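Local coordinates for protein peptide synthase (Silicibacter pomeroyi DSS-3, PDB 2QTP) that is of unknown function but belongs to a family with a variant chorismate mutase-like fold and may take part in amino-acid metabolism, at residues N38-L48 against V86-A97. Numbering follows the deposited sequence.
Sequences NPFAGRYVEDL and VGENGELEHAAA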
# COMPACT_ATOMS: atom_id res chain seq x y z
N ASN A 38 -6.98 7.86 -11.30
CA ASN A 38 -6.87 9.12 -10.57
C ASN A 38 -7.88 10.06 -11.19
O ASN A 38 -7.75 10.40 -12.37
CB ASN A 38 -5.43 9.64 -10.71
CG ASN A 38 -5.18 10.93 -10.03
OD1 ASN A 38 -6.07 11.55 -9.42
ND2 ASN A 38 -3.92 11.42 -10.18
N PRO A 39 -8.93 10.45 -10.44
CA PRO A 39 -9.90 11.38 -11.06
C PRO A 39 -9.32 12.76 -11.42
O PRO A 39 -9.88 13.47 -12.23
CB PRO A 39 -11.00 11.51 -9.97
CG PRO A 39 -10.25 11.29 -8.69
CD PRO A 39 -9.30 10.15 -9.04
N PHE A 40 -8.17 13.10 -10.85
CA PHE A 40 -7.53 14.38 -11.08
C PHE A 40 -6.34 14.30 -12.02
O PHE A 40 -5.58 15.24 -12.10
CB PHE A 40 -7.12 14.99 -9.73
CG PHE A 40 -8.26 15.05 -8.71
CD1 PHE A 40 -9.52 15.43 -9.09
CD2 PHE A 40 -8.05 14.75 -7.37
CE1 PHE A 40 -10.56 15.50 -8.17
CE2 PHE A 40 -9.08 14.80 -6.45
CZ PHE A 40 -10.33 15.18 -6.86
N ALA A 41 -6.18 13.18 -12.72
CA ALA A 41 -5.12 13.04 -13.69
C ALA A 41 -5.33 14.08 -14.79
O ALA A 41 -6.44 14.25 -15.28
CB ALA A 41 -5.08 11.59 -14.30
N GLY A 42 -4.26 14.76 -15.17
CA GLY A 42 -4.31 15.81 -16.21
C GLY A 42 -4.92 17.12 -15.77
O GLY A 42 -5.10 18.02 -16.57
N ARG A 43 -5.20 17.24 -14.49
CA ARG A 43 -5.93 18.38 -13.95
C ARG A 43 -5.22 19.05 -12.76
O ARG A 43 -4.44 18.42 -12.03
CB ARG A 43 -7.28 17.87 -13.43
CG ARG A 43 -8.22 17.39 -14.51
CD ARG A 43 -9.44 16.70 -13.91
NE ARG A 43 -10.22 16.04 -14.96
CZ ARG A 43 -11.27 16.58 -15.58
NH1 ARG A 43 -11.73 17.79 -15.28
NH2 ARG A 43 -11.87 15.88 -16.53
N TYR A 44 -5.51 20.33 -12.58
CA TYR A 44 -4.99 21.14 -11.48
C TYR A 44 -6.19 21.45 -10.60
O TYR A 44 -7.00 22.29 -10.95
CB TYR A 44 -4.31 22.43 -12.00
CG TYR A 44 -3.03 22.13 -12.75
CD1 TYR A 44 -1.96 21.56 -12.09
CD2 TYR A 44 -2.89 22.41 -14.12
CE1 TYR A 44 -0.80 21.24 -12.74
CE2 TYR A 44 -1.73 22.09 -14.79
CZ TYR A 44 -0.68 21.50 -14.11
OH TYR A 44 0.51 21.20 -14.74
N VAL A 45 -6.34 20.74 -9.50
CA VAL A 45 -7.50 20.90 -8.59
C VAL A 45 -7.03 21.12 -7.16
O VAL A 45 -5.96 20.67 -6.80
CB VAL A 45 -8.42 19.69 -8.62
CG1 VAL A 45 -8.88 19.39 -10.04
CG2 VAL A 45 -7.73 18.55 -8.05
N GLU A 46 -7.82 21.82 -6.35
CA GLU A 46 -7.41 22.12 -4.97
C GLU A 46 -8.15 21.25 -3.96
O GLU A 46 -7.59 20.88 -2.93
CB GLU A 46 -7.72 23.57 -4.64
CG GLU A 46 -7.32 24.55 -5.72
CD GLU A 46 -6.08 25.27 -5.40
OE1 GLU A 46 -5.05 24.60 -5.12
OE2 GLU A 46 -6.13 26.52 -5.42
N ASP A 47 -9.41 20.95 -4.24
CA ASP A 47 -10.25 20.18 -3.34
C ASP A 47 -10.12 18.72 -3.68
O ASP A 47 -10.65 18.23 -4.71
CB ASP A 47 -11.71 20.67 -3.43
CG ASP A 47 -12.66 19.87 -2.53
OD1 ASP A 47 -12.25 18.88 -1.87
OD2 ASP A 47 -13.83 20.22 -2.48
N LEU A 48 -9.39 18.01 -2.81
CA LEU A 48 -9.07 16.60 -3.03
C LEU A 48 -9.96 15.66 -2.22
O LEU A 48 -9.62 14.51 -2.03
CB LEU A 48 -7.58 16.37 -2.69
CG LEU A 48 -6.61 17.30 -3.43
CD1 LEU A 48 -5.14 17.17 -2.94
CD2 LEU A 48 -6.69 16.99 -4.95
N VAL A 86 1.80 7.77 -7.30
CA VAL A 86 0.98 8.48 -8.28
C VAL A 86 1.60 8.30 -9.66
O VAL A 86 2.83 8.35 -9.83
CB VAL A 86 0.92 9.99 -7.95
CG1 VAL A 86 -0.20 10.68 -8.73
CG2 VAL A 86 0.74 10.19 -6.46
N GLY A 87 0.76 8.07 -10.66
CA GLY A 87 1.26 8.06 -12.03
C GLY A 87 1.66 9.45 -12.50
O GLY A 87 1.29 10.49 -11.91
N GLU A 88 2.34 9.47 -13.63
CA GLU A 88 3.00 10.68 -14.15
C GLU A 88 2.08 11.92 -14.41
O GLU A 88 2.53 13.07 -14.26
CB GLU A 88 3.85 10.31 -15.42
CG GLU A 88 4.91 9.15 -15.21
CD GLU A 88 5.77 8.74 -16.49
N ASN A 89 0.82 11.71 -14.78
CA ASN A 89 -0.10 12.86 -15.03
C ASN A 89 -0.84 13.36 -13.78
O ASN A 89 -1.64 14.30 -13.84
CB ASN A 89 -1.08 12.53 -16.16
CG ASN A 89 -0.40 12.40 -17.50
OD1 ASN A 89 0.71 12.88 -17.69
ND2 ASN A 89 -1.05 11.75 -18.43
N GLY A 90 -0.51 12.77 -12.63
CA GLY A 90 -1.00 13.23 -11.35
C GLY A 90 -0.01 14.14 -10.64
O GLY A 90 0.94 14.63 -11.24
N GLU A 91 -0.28 14.39 -9.36
CA GLU A 91 0.52 15.24 -8.50
C GLU A 91 0.77 14.48 -7.22
O GLU A 91 -0.06 13.66 -6.82
CB GLU A 91 -0.21 16.54 -8.12
CG GLU A 91 -0.81 17.35 -9.27
CD GLU A 91 0.22 17.83 -10.27
OE1 GLU A 91 1.39 18.03 -9.88
OE2 GLU A 91 -0.15 18.00 -11.47
N LEU A 92 1.85 14.81 -6.53
CA LEU A 92 2.21 14.18 -5.28
C LEU A 92 1.13 14.39 -4.22
O LEU A 92 0.92 13.50 -3.39
CB LEU A 92 3.55 14.71 -4.79
CG LEU A 92 4.41 13.82 -3.89
CD1 LEU A 92 4.61 12.40 -4.45
CD2 LEU A 92 5.78 14.50 -3.64
N GLU A 93 0.45 15.54 -4.27
CA GLU A 93 -0.63 15.85 -3.33
C GLU A 93 -1.79 14.89 -3.45
O GLU A 93 -2.53 14.71 -2.50
CB GLU A 93 -1.21 17.27 -3.55
CG GLU A 93 -0.31 18.40 -3.16
CD GLU A 93 0.79 18.69 -4.19
OE1 GLU A 93 0.77 18.16 -5.33
OE2 GLU A 93 1.70 19.48 -3.84
N HIS A 94 -1.96 14.29 -4.63
CA HIS A 94 -2.98 13.26 -4.82
C HIS A 94 -2.69 11.99 -3.98
O HIS A 94 -3.59 11.40 -3.41
CB HIS A 94 -3.15 12.89 -6.30
CG HIS A 94 -3.49 14.06 -7.18
ND1 HIS A 94 -3.33 14.03 -8.55
CD2 HIS A 94 -3.91 15.31 -6.88
CE1 HIS A 94 -3.68 15.20 -9.05
NE2 HIS A 94 -4.03 16.00 -8.06
N ALA A 95 -1.42 11.63 -3.89
CA ALA A 95 -0.97 10.52 -3.04
C ALA A 95 -1.18 10.90 -1.57
O ALA A 95 -1.65 10.09 -0.77
CB ALA A 95 0.52 10.17 -3.31
N ALA A 96 -0.80 12.12 -1.20
CA ALA A 96 -1.08 12.61 0.15
C ALA A 96 -2.56 12.46 0.53
O ALA A 96 -2.88 11.99 1.63
CB ALA A 96 -0.64 14.03 0.30
N ALA A 97 -3.45 12.86 -0.38
CA ALA A 97 -4.88 12.86 -0.13
C ALA A 97 -5.36 11.45 0.05
O ALA A 97 -6.09 11.15 0.99
CB ALA A 97 -5.64 13.54 -1.30
O HOH W 1 -4.29 18.57 -9.35
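A buried water is gripped by three groups: it donates to Arg43 O at 2.7 Å, accepts from Val45 N, and lies 2.9 Å from NE2 of His94 in the plane of the imidazole, so the histidine reaches the loop backbone through solvent. At the other ring nitrogen, ND1 of His94 accepts a nearly straight hydrogen bond (167°) from ND2 of Asn38, 3.1 Å away. ND1 lies in the plane of the Asn38 amide, whereas ND2 stands 29° out of the imidazole plane, and the two flat groups are close to perpendicular. With CG anti to the backbone N (chi1 179°), Asn38 extends its amide toward the histidine, while its OD1 accepts from the backbone N of Phe40, closing an Asx turn. The amide is therefore gripped at both ends, which fixes its flip. CB of Phe40 sits over one face of the His94 ring, 3.9 Å from its centroid in a CH-pi contact, and CB of Glu91 covers the opposite face. With an alanine here instead of Asn38, ND1 would probably lose its amide donor and Phe40 N its Asx-turn acceptor. Farther along, Leu48 places CD2 3.8 Å from CD2 of His94 and packs its CB on CB of Ala97, 3.7 Å away. From within the type II turn Phe40-Arg43, Gly42 N donates to Asn89 O at 3.0 Å, in the type I turn Gly87-Gly90, joining two beta turns by their backbones. Leu51 of helix 49-70 touches both Phe40 and His94. The whole is a loop-to-helix packing at one end of the mixed sheet, where the connection from strand 21-37 to helix 49-70 closes over the start of helix 92-98, with a histidine held between an Asx turn and a bridging water.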